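Putative LacI-family transcriptional regulator (Bacteroides fragilis, PDB 3GBV) probably regulates transcription as a LacI-family repressor or activator, its periplasmic-binding-protein-like domain probably sensing a small ligand. Local coordinates at residues S247-Q253 / M281-T287; V201-F207 / D225-Y231; S62-I66 / F86-L90. All coordinates share one frame; numbering follows the deposited sequence.

Contact 1. Residues S247-Q253 / M281-T287; sequences SFLIAQQ and MPIDLLT. With EDO (1,2-ethanediol), chain F.
Asp284 OD2 takes two hydrogen bonds, one from Gln253 NE2 (3.1 Å) and one with Tyr294 OH. The amide N-H runs almost straight (169°) to the syn lone pair of OD2, and amide and carboxylate are nearly coplanar, 12° apart. The Gln253 side chain crosses the Pro282 ring at about a right angle, NE2 3.1 Å from Pro282 CG. Strands 248-251 and 284-286 pair antiparallel; Leu249 and Ala251 form hydrogen-bonded pairs with Leu286 and Asp284. Ala251 CB packs on Leu286 CD1. Thr287 CG2 meets the edge of the Phe248 ring, 3.5 Å from Phe248 CD1, while Leu285, with CG anti to its own N (chi1 -176°), brings CD1 to 3.8 Å from Phe248 CB. An ethanediol, probably from the crystallisation liquor, accepts from Leu285 N through O2 (2.8 Å) and donates through O1 to Leu285 O; it also bonds Leu285 O of the second subunit. Both segments belong to inter-lobe crossovers of the periplasmic-binding-protein fold, one leading from strand 246-251 to helix 254-270, the other from strand 278-280 of the parallel sheet to 284-286. Strand 284-286 borders the mixed sheet, where Leu285 packs on Leu285 of the second subunit; strand 227-231 flanks 246-251, and helix 117-131 lies against Phe248, Ile283 and Leu285.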
loop_
_atom_site.group_PDB
_atom_site.type_symbol
_atom_site.label_atom_id
_atom_site.label_comp_id
_atom_site.label_asym_id
_atom_site.label_seq_id
_atom_site.Cartn_x
_atom_site.Cartn_y
_atom_site.Cartn_z
ATOM N N SER A 247 -6.826 -14.821 -1.660
ATOM C CA SER A 247 -7.375 -13.935 -0.626
ATOM C C SER A 247 -6.580 -12.648 -0.463
ATOM O O SER A 247 -7.148 -11.582 -0.245
ATOM C CB SER A 247 -7.421 -14.649 0.729
ATOM O OG SER A 247 -8.196 -15.828 0.657
ATOM N N PHE A 248 -5.264 -12.760 -0.551
ATOM C CA PHE A 248 -4.402 -11.605 -0.426
ATOM C C PHE A 248 -3.277 -11.707 -1.450
ATOM O O PHE A 248 -2.847 -12.806 -1.822
ATOM C CB PHE A 248 -3.755 -11.532 0.969
ATOM C CG PHE A 248 -4.734 -11.420 2.112
ATOM C CD1 PHE A 248 -5.644 -10.369 2.178
ATOM C CD2 PHE A 248 -4.709 -12.349 3.153
ATOM C CE1 PHE A 248 -6.511 -10.246 3.262
ATOM C CE2 PHE A 248 -5.578 -12.232 4.242
ATOM C CZ PHE A 248 -6.480 -11.178 4.299
ATOM N N LEU A 249 -2.823 -10.545 -1.906
ATOM C CA LEU A 249 -1.691 -10.452 -2.811
ATOM C C LEU A 249 -0.768 -9.422 -2.161
ATOM O O LEU A 249 -1.225 -8.394 -1.657
ATOM C CB LEU A 249 -2.104 -9.976 -4.212
ATOM C CG LEU A 249 -2.866 -10.976 -5.093
ATOM C CD1 LEU A 249 -3.280 -10.304 -6.402
ATOM C CD2 LEU A 249 -1.990 -12.198 -5.363
ATOM N N ILE A 250 0.524 -9.716 -2.147
ATOM C CA ILE A 250 1.499 -8.803 -1.580
ATOM C C ILE A 250 2.243 -8.173 -2.740
ATOM O O ILE A 250 2.780 -8.873 -3.592
ATOM C CB ILE A 250 2.471 -9.546 -0.657
ATOM C CG1 ILE A 250 1.686 -10.112 0.542
ATOM C CG2 ILE A 250 3.595 -8.612 -0.227
ATOM C CD1 ILE A 250 2.468 -11.082 1.424
ATOM N N ALA A 251 2.250 -6.845 -2.787
ATOM C CA ALA A 251 2.918 -6.131 -3.867
ATOM C C ALA A 251 4.210 -5.484 -3.389
ATOM O O ALA A 251 4.402 -5.265 -2.193
ATOM C CB ALA A 251 1.985 -5.079 -4.444
ATOM N N GLN A 252 5.091 -5.163 -4.329
ATOM C CA GLN A 252 6.372 -4.548 -3.982
ATOM C C GLN A 252 6.749 -3.383 -4.903
ATOM O O GLN A 252 7.897 -2.937 -4.912
ATOM C CB GLN A 252 7.469 -5.607 -4.028
ATOM C CG GLN A 252 7.585 -6.252 -5.388
ATOM C CD GLN A 252 8.615 -7.342 -5.425
ATOM O OE1 GLN A 252 8.340 -8.433 -5.896
ATOM N NE2 GLN A 252 9.813 -7.054 -4.937
ATOM N N GLN A 253 5.778 -2.895 -5.667
ATOM C CA GLN A 253 5.998 -1.790 -6.595
ATOM C C GLN A 253 7.168 -2.015 -7.560
ATOM O O GLN A 253 8.217 -1.365 -7.457
ATOM C CB GLN A 253 6.207 -0.492 -5.812
ATOM C CG GLN A 253 4.945 0.016 -5.135
ATOM C CD GLN A 253 5.208 1.181 -4.216
ATOM O OE1 GLN A 253 5.912 2.128 -4.571
ATOM N NE2 GLN A 253 4.631 1.126 -3.027
HETATM N N MSE A 281 11.844 -1.978 -0.426
HETATM C CA MSE A 281 10.547 -1.569 -0.958
HETATM C C MSE A 281 9.438 -1.939 0.027
HETATM O O MSE A 281 9.634 -2.780 0.898
HETATM C CB MSE A 281 10.306 -2.252 -2.305
HETATM C CG MSE A 281 11.411 -1.965 -3.323
HETATM SE SE MSE A 281 11.475 -0.005 -3.601
HETATM C CE MSE A 281 9.833 0.378 -4.601
ATOM N N PRO A 282 8.259 -1.319 -0.102
ATOM C CA PRO A 282 7.159 -1.632 0.817
ATOM C C PRO A 282 6.560 -3.025 0.645
ATOM O O PRO A 282 6.708 -3.656 -0.404
ATOM C CB PRO A 282 6.143 -0.529 0.526
ATOM C CG PRO A 282 6.356 -0.260 -0.920
ATOM C CD PRO A 282 7.863 -0.272 -1.060
ATOM N N ILE A 283 5.902 -3.494 1.703
ATOM C CA ILE A 283 5.236 -4.794 1.726
ATOM C C ILE A 283 3.734 -4.470 1.728
ATOM O O ILE A 283 3.078 -4.472 2.772
ATOM C CB ILE A 283 5.666 -5.564 3.006
ATOM C CG1 ILE A 283 7.184 -5.812 2.952
ATOM C CG2 ILE A 283 4.898 -6.868 3.145
ATOM C CD1 ILE A 283 7.790 -6.165 4.290
ATOM N N ASP A 284 3.205 -4.162 0.546
ATOM C CA ASP A 284 1.802 -3.789 0.404
ATOM C C ASP A 284 0.816 -4.952 0.371
ATOM O O ASP A 284 0.998 -5.924 -0.367
ATOM C CB ASP A 284 1.596 -2.938 -0.858
ATOM C CG ASP A 284 2.368 -1.624 -0.815
ATOM O OD1 ASP A 284 2.497 -1.047 0.285
ATOM O OD2 ASP A 284 2.833 -1.165 -1.888
ATOM N N LEU A 285 -0.234 -4.840 1.178
ATOM C CA LEU A 285 -1.263 -5.865 1.216
ATOM C C LEU A 285 -2.483 -5.452 0.396
ATOM O O LEU A 285 -3.066 -4.383 0.604
ATOM C CB LEU A 285 -1.703 -6.142 2.645
ATOM C CG LEU A 285 -2.710 -7.280 2.622
ATOM C CD1 LEU A 285 -1.959 -8.611 2.697
ATOM C CD2 LEU A 285 -3.686 -7.111 3.756
ATOM N N LEU A 286 -2.868 -6.302 -0.542
ATOM C CA LEU A 286 -4.022 -5.999 -1.365
ATOM C C LEU A 286 -5.101 -7.060 -1.254
ATOM O O LEU A 286 -4.819 -8.254 -1.097
ATOM C CB LEU A 286 -3.581 -5.799 -2.815
ATOM C CG LEU A 286 -2.741 -4.515 -2.848
ATOM C CD1 LEU A 286 -1.598 -4.639 -3.820
ATOM C CD2 LEU A 286 -3.633 -3.336 -3.175
ATOM N N THR A 287 -6.346 -6.602 -1.283
ATOM C CA THR A 287 -7.494 -7.497 -1.211
ATOM C C THR A 287 -8.432 -7.090 -2.336
ATOM O O THR A 287 -8.214 -6.085 -3.005
ATOM C CB THR A 287 -8.255 -7.366 0.128
ATOM O OG1 THR A 287 -8.968 -6.125 0.159
ATOM C CG2 THR A 287 -7.298 -7.405 1.287
HETATM C C1 EDO F . -1.305 -1.288 0.923
HETATM O O1 EDO F . -2.673 -1.642 1.253
HETATM C C2 EDO F . -0.417 -1.203 2.188
HETATM O O2 EDO F . -0.127 -2.505 2.695
#

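Contact 2. Residues V201-F207 / D225-Y231; sequences VKHGITF and DFSLIGY
Strands 203-206 and 227-231 run parallel, 15° apart in direction and 4.7 Å between axes at closest approach, as the two strands of a beta-alpha-beta unit whose crossover is helix 212-220. Ser227 bonds to two residues of the facing segment, its N donating to Lys202 O and its O accepting from Gly204 N; farther along, Thr206 N binds Ile229 O at 3.3 Å. At the entrance to the pair, Phe226 turns its ring back over the other strand. One face takes Lys202 O and His203 CA, while Val201 O lies at the ring edge, 3.2 Å from Phe226 CD1. A CG anti to the backbone N (chi1 -164°) sends the ring this way, and Phe195 meets it edge-to-face. Gly204, lacking a side chain, lets Phe226 CZ come to 3.6 Å from Gly204 N. At the start of the pair, the bent chain of Lys202 brings NZ to Asp225 OD1 in a long, weak salt bridge. Ile205 and Ile229 cross against helix 117-131, Ile205 CD1 lying 3.9 Å from Ile229 CG2. At the far end Tyr231, whose OH bonds Ser120 OG, places its ring edge against Thr206 O, with Tyr231 CD2 3.3 Å from that oxygen.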
loop_
_atom_site.group_PDB
_atom_site.type_symbol
_atom_site.label_atom_id
_atom_site.label_comp_id
_atom_site.label_asym_id
_atom_site.label_seq_id
_atom_site.Cartn_x
_atom_site.Cartn_y
_atom_site.Cartn_z
ATOM N N VAL A 201 -6.327 -29.907 3.956
ATOM C CA VAL A 201 -5.639 -28.618 3.874
ATOM C C VAL A 201 -6.555 -27.564 3.229
ATOM O O VAL A 201 -7.102 -27.781 2.147
ATOM C CB VAL A 201 -4.313 -28.747 3.069
ATOM C CG1 VAL A 201 -4.602 -29.195 1.654
ATOM C CG2 VAL A 201 -3.562 -27.422 3.061
ATOM N N LYS A 202 -6.722 -26.424 3.901
ATOM C CA LYS A 202 -7.599 -25.366 3.395
ATOM C C LYS A 202 -6.925 -24.028 3.071
ATOM O O LYS A 202 -7.513 -23.181 2.389
ATOM C CB LYS A 202 -8.739 -25.132 4.392
ATOM C CG LYS A 202 -9.528 -26.397 4.705
ATOM C CD LYS A 202 -10.443 -26.237 5.908
ATOM C CE LYS A 202 -11.776 -25.629 5.531
ATOM N NZ LYS A 202 -11.625 -24.305 4.863
ATOM N N HIS A 203 -5.703 -23.828 3.554
ATOM C CA HIS A 203 -4.998 -22.580 3.283
ATOM C C HIS A 203 -3.573 -22.789 2.781
ATOM O O HIS A 203 -2.878 -23.702 3.231
ATOM C CB HIS A 203 -5.009 -21.702 4.531
ATOM C CG HIS A 203 -6.377 -21.235 4.912
ATOM N ND1 HIS A 203 -7.060 -21.736 6.000
ATOM C CD2 HIS A 203 -7.210 -20.349 4.318
ATOM C CE1 HIS A 203 -8.256 -21.176 6.059
ATOM N NE2 HIS A 203 -8.373 -20.332 5.050
ATOM N N GLY A 204 -3.148 -21.941 1.847
ATOM C CA GLY A 204 -1.811 -22.065 1.290
ATOM C C GLY A 204 -1.168 -20.743 0.924
ATOM O O GLY A 204 -1.803 -19.695 0.997
ATOM N N ILE A 205 0.094 -20.802 0.507
ATOM C CA ILE A 205 0.842 -19.608 0.149
ATOM C C ILE A 205 1.996 -19.951 -0.785
ATOM O O ILE A 205 2.526 -21.060 -0.740
ATOM C CB ILE A 205 1.418 -18.927 1.429
ATOM C CG1 ILE A 205 2.209 -17.669 1.066
ATOM C CG2 ILE A 205 2.336 -19.905 2.179
ATOM C CD1 ILE A 205 2.627 -16.862 2.283
ATOM N N THR A 206 2.361 -19.001 -1.645
ATOM C CA THR A 206 3.488 -19.157 -2.554
ATOM C C THR A 206 4.334 -17.881 -2.462
ATOM O O THR A 206 3.806 -16.799 -2.196
ATOM C CB THR A 206 3.040 -19.357 -4.021
ATOM O OG1 THR A 206 4.187 -19.698 -4.812
ATOM C CG2 THR A 206 2.426 -18.086 -4.587
ATOM N N PHE A 207 5.638 -17.998 -2.684
ATOM C CA PHE A 207 6.514 -16.832 -2.601
ATOM C C PHE A 207 7.020 -16.370 -3.949
ATOM O O PHE A 207 7.765 -15.399 -4.033
ATOM C CB PHE A 207 7.686 -17.117 -1.658
ATOM C CG PHE A 207 7.255 -17.410 -0.263
ATOM C CD1 PHE A 207 6.685 -16.414 0.522
ATOM C CD2 PHE A 207 7.350 -18.700 0.247
ATOM C CE1 PHE A 207 6.207 -16.704 1.800
ATOM C CE2 PHE A 207 6.876 -19.000 1.517
ATOM C CZ PHE A 207 6.303 -18.003 2.300
ATOM N N ASP A 225 -13.074 -24.376 -1.367
ATOM C CA ASP A 225 -12.762 -24.629 0.031
ATOM C C ASP A 225 -11.256 -24.521 0.286
ATOM O O ASP A 225 -10.687 -25.268 1.087
ATOM C CB ASP A 225 -13.269 -26.015 0.433
ATOM C CG ASP A 225 -13.277 -26.211 1.928
ATOM O OD1 ASP A 225 -14.008 -25.469 2.620
ATOM O OD2 ASP A 225 -12.547 -27.101 2.415
ATOM N N PHE A 226 -10.621 -23.576 -0.399
ATOM C CA PHE A 226 -9.186 -23.352 -0.271
ATOM C C PHE A 226 -8.869 -21.933 -0.743
ATOM O O PHE A 226 -9.364 -21.498 -1.786
ATOM C CB PHE A 226 -8.422 -24.350 -1.143
ATOM C CG PHE A 226 -6.960 -24.461 -0.809
ATOM C CD1 PHE A 226 -6.518 -25.396 0.117
ATOM C CD2 PHE A 226 -6.023 -23.632 -1.423
ATOM C CE1 PHE A 226 -5.158 -25.507 0.430
ATOM C CE2 PHE A 226 -4.655 -23.736 -1.114
ATOM C CZ PHE A 226 -4.228 -24.674 -0.189
ATOM N N SER A 227 -8.043 -21.220 0.024
ATOM C CA SER A 227 -7.655 -19.855 -0.323
ATOM C C SER A 227 -6.133 -19.658 -0.308
ATOM O O SER A 227 -5.433 -20.169 0.573
ATOM C CB SER A 227 -8.307 -18.863 0.640
ATOM O OG SER A 227 -7.858 -19.076 1.965
ATOM N N LEU A 228 -5.632 -18.917 -1.294
ATOM C CA LEU A 228 -4.207 -18.645 -1.405
ATOM C C LEU A 228 -3.821 -17.234 -0.995
ATOM O O LEU A 228 -4.645 -16.320 -0.939
ATOM C CB LEU A 228 -3.710 -18.792 -2.852
ATOM C CG LEU A 228 -3.606 -20.044 -3.726
ATOM C CD1 LEU A 228 -3.272 -21.253 -2.872
ATOM C CD2 LEU A 228 -4.891 -20.237 -4.479
ATOM N N ILE A 229 -2.529 -17.083 -0.728
ATOM C CA ILE A 229 -1.921 -15.801 -0.444
ATOM C C ILE A 229 -0.797 -15.822 -1.472
ATOM O O ILE A 229 -0.040 -16.785 -1.558
ATOM C CB ILE A 229 -1.340 -15.703 0.974
ATOM C CG1 ILE A 229 -2.470 -15.437 1.966
ATOM C CG2 ILE A 229 -0.296 -14.563 1.042
ATOM C CD1 ILE A 229 -1.983 -15.037 3.343
ATOM N N GLY A 230 -0.717 -14.782 -2.284
ATOM C CA GLY A 230 0.311 -14.750 -3.300
ATOM C C GLY A 230 1.043 -13.436 -3.362
ATOM O O GLY A 230 0.799 -12.533 -2.564
ATOM N N TYR A 231 1.949 -13.338 -4.329
ATOM C CA TYR A 231 2.739 -12.139 -4.521
ATOM C C TYR A 231 2.567 -11.499 -5.895
ATOM O O TYR A 231 2.342 -12.181 -6.900
ATOM C CB TYR A 231 4.220 -12.460 -4.310
ATOM C CG TYR A 231 4.666 -12.444 -2.865
ATOM C CD1 TYR A 231 5.410 -11.379 -2.354
ATOM C CD2 TYR A 231 4.373 -13.503 -2.019
ATOM C CE1 TYR A 231 5.855 -11.385 -1.028
ATOM C CE2 TYR A 231 4.810 -13.519 -0.707
ATOM C CZ TYR A 231 5.554 -12.464 -0.212
ATOM O OH TYR A 231 6.010 -12.527 1.096
HETATM O O HOH W 1 -9.736 -28.135 1.447
#

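Contact 3. Residues S62-I66 / F86-L90; sequences SQAVI and FTDAL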
loop_
_atom_site.group_PDB
_atom_site.type_symbol
_atom_site.label_atom_id
_atom_site.label_comp_id
_atom_site.label_asym_id
_atom_site.label_seq_id
_atom_site.Cartn_x
_atom_site.Cartn_y
_atom_site.Cartn_z
ATOM N N SER A 62 25.884 -12.581 -20.413
ATOM C CA SER A 62 26.502 -11.671 -19.451
ATOM C C SER A 62 27.798 -11.133 -20.029
ATOM O O SER A 62 28.116 -9.956 -19.874
ATOM C CB SER A 62 26.783 -12.393 -18.134
ATOM O OG SER A 62 27.790 -13.371 -18.307
ATOM N N GLN A 63 28.544 -12.012 -20.690
ATOM C CA GLN A 63 29.797 -11.643 -21.330
ATOM C C GLN A 63 29.498 -10.618 -22.432
ATOM O O GLN A 63 30.241 -9.652 -22.621
ATOM C CB GLN A 63 30.453 -12.883 -21.943
ATOM C CG GLN A 63 31.746 -12.600 -22.697
ATOM C CD GLN A 63 32.891 -12.223 -21.774
ATOM O OE1 GLN A 63 33.397 -13.060 -21.022
ATOM N NE2 GLN A 63 33.303 -10.957 -21.821
ATOM N N ALA A 64 28.407 -10.839 -23.160
ATOM C CA ALA A 64 28.016 -9.926 -24.223
ATOM C C ALA A 64 27.743 -8.559 -23.608
ATOM O O ALA A 64 28.108 -7.534 -24.178
ATOM C CB ALA A 64 26.772 -10.443 -24.940
ATOM N N VAL A 65 27.106 -8.551 -22.438
ATOM C CA VAL A 65 26.802 -7.300 -21.745
ATOM C C VAL A 65 28.090 -6.596 -21.351
ATOM O O VAL A 65 28.253 -5.400 -21.582
ATOM C CB VAL A 65 25.974 -7.532 -20.465
ATOM C CG1 VAL A 65 25.798 -6.215 -19.713
ATOM C CG2 VAL A 65 24.619 -8.111 -20.820
ATOM N N ILE A 66 29.000 -7.344 -20.743
ATOM C CA ILE A 66 30.278 -6.784 -20.329
ATOM C C ILE A 66 31.020 -6.249 -21.552
ATOM O O ILE A 66 31.645 -5.189 -21.501
ATOM C CB ILE A 66 31.147 -7.853 -19.625
ATOM C CG1 ILE A 66 30.529 -8.205 -18.273
ATOM C CG2 ILE A 66 32.566 -7.343 -19.439
ATOM C CD1 ILE A 66 31.201 -9.359 -17.569
ATOM N N PHE A 86 30.393 -12.762 -13.384
ATOM C CA PHE A 86 29.821 -11.521 -13.891
ATOM C C PHE A 86 30.172 -10.326 -13.007
ATOM O O PHE A 86 30.753 -9.350 -13.476
ATOM C CB PHE A 86 28.297 -11.666 -14.027
ATOM C CG PHE A 86 27.631 -10.510 -14.721
ATOM C CD1 PHE A 86 28.130 -10.014 -15.922
ATOM C CD2 PHE A 86 26.501 -9.913 -14.170
ATOM C CE1 PHE A 86 27.507 -8.936 -16.563
ATOM C CE2 PHE A 86 25.875 -8.844 -14.797
ATOM C CZ PHE A 86 26.374 -8.351 -15.992
ATOM N N THR A 87 29.835 -10.419 -11.726
ATOM C CA THR A 87 30.102 -9.349 -10.774
ATOM C C THR A 87 31.592 -9.063 -10.572
ATOM O O THR A 87 31.973 -7.914 -10.355
ATOM C CB THR A 87 29.440 -9.658 -9.415
ATOM O OG1 THR A 87 29.862 -10.951 -8.960
ATOM C CG2 THR A 87 27.907 -9.643 -9.552
ATOM N N ASP A 88 32.434 -10.095 -10.624
ATOM C CA ASP A 88 33.875 -9.869 -10.475
ATOM C C ASP A 88 34.365 -9.052 -11.667
ATOM O O ASP A 88 35.191 -8.145 -11.529
ATOM C CB ASP A 88 34.654 -11.189 -10.421
ATOM C CG ASP A 88 34.628 -11.828 -9.048
ATOM O OD1 ASP A 88 34.437 -11.098 -8.052
ATOM O OD2 ASP A 88 34.822 -13.059 -8.964
ATOM N N ALA A 89 33.832 -9.377 -12.839
ATOM C CA ALA A 89 34.205 -8.687 -14.064
ATOM C C ALA A 89 33.730 -7.237 -14.049
ATOM O O ALA A 89 34.416 -6.356 -14.560
ATOM C CB ALA A 89 33.625 -9.421 -15.275
ATOM N N LEU A 90 32.557 -6.987 -13.474
ATOM C CA LEU A 90 32.043 -5.628 -13.409
ATOM C C LEU A 90 32.891 -4.795 -12.449
ATOM O O LEU A 90 33.238 -3.653 -12.752
ATOM C CB LEU A 90 30.571 -5.620 -12.971
ATOM C CG LEU A 90 29.534 -6.188 -13.959
ATOM C CD1 LEU A 90 28.136 -6.027 -13.371
ATOM C CD2 LEU A 90 29.621 -5.480 -15.310
#
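Phe86, on helix 84-93, reaches Ser62 and Ile66 of helix 55-66 in a Rossmann-like alternation of strand and helix; the short segments run 8° apart with axes 10.6 Å from each other at closest approach. CG of Phe86 stands anti to the backbone N (chi1 -172°), which carries the ring across the gap. There Phe86 CD1 lies 3.5 Å from Ser62 CB, while Ile66 CD1 comes to the ring edge, near its plane; Val65 CG1 stands farther off at the same rim, 4.3 Å from Phe86 CZ. The side chains of Ile66 and Phe86 pass one another, running opposite ways. Ser62 turns its hydroxyl back to its own helix, where OG is hydrogen-bonded to Val59 O, leaving the methylene for the aromatic ring. On the inner side, Phe86 rests on Leu14 and Val65 on Ala12, both from strand 9-16 of the parallel sheet. One turn on, Ala89 points its methyl at Ile66, and the meeting is tight: Ala89 CB is 3.3 Å from Ile66 CD1, closer than usual for two carbons. Leu90 follows, placing CD1 3.8 Å above one face of the Phe86 ring, while Leu90 CD2 lies 4.1 Å from Ile66 CG1.

In the fold
Contact 3 comes first along the chain, then contact 2, then contact 1. Contacts 1 and 2 lie in one mixed sheet, their centres about 15 Å apart, and meet directly because strands 227-231 and 246-251 are neighbours: Ile250 N lies 2.9 Å from Gly230 O, probably hydrogen-bonded. Contact 3 belongs to the helices beside the other, parallel sheet; its centre is about 39 Å from that of contact 2 and 33 Å from that of contact 1, across the chain's centre from both. Two such sheet-and-helix lobes match the periplasmic-binding-protein fold, in which ligand probably binds between lobes. Of the three, only contact 1 touches the second subunit, so contact 1 lies at the subunit interface.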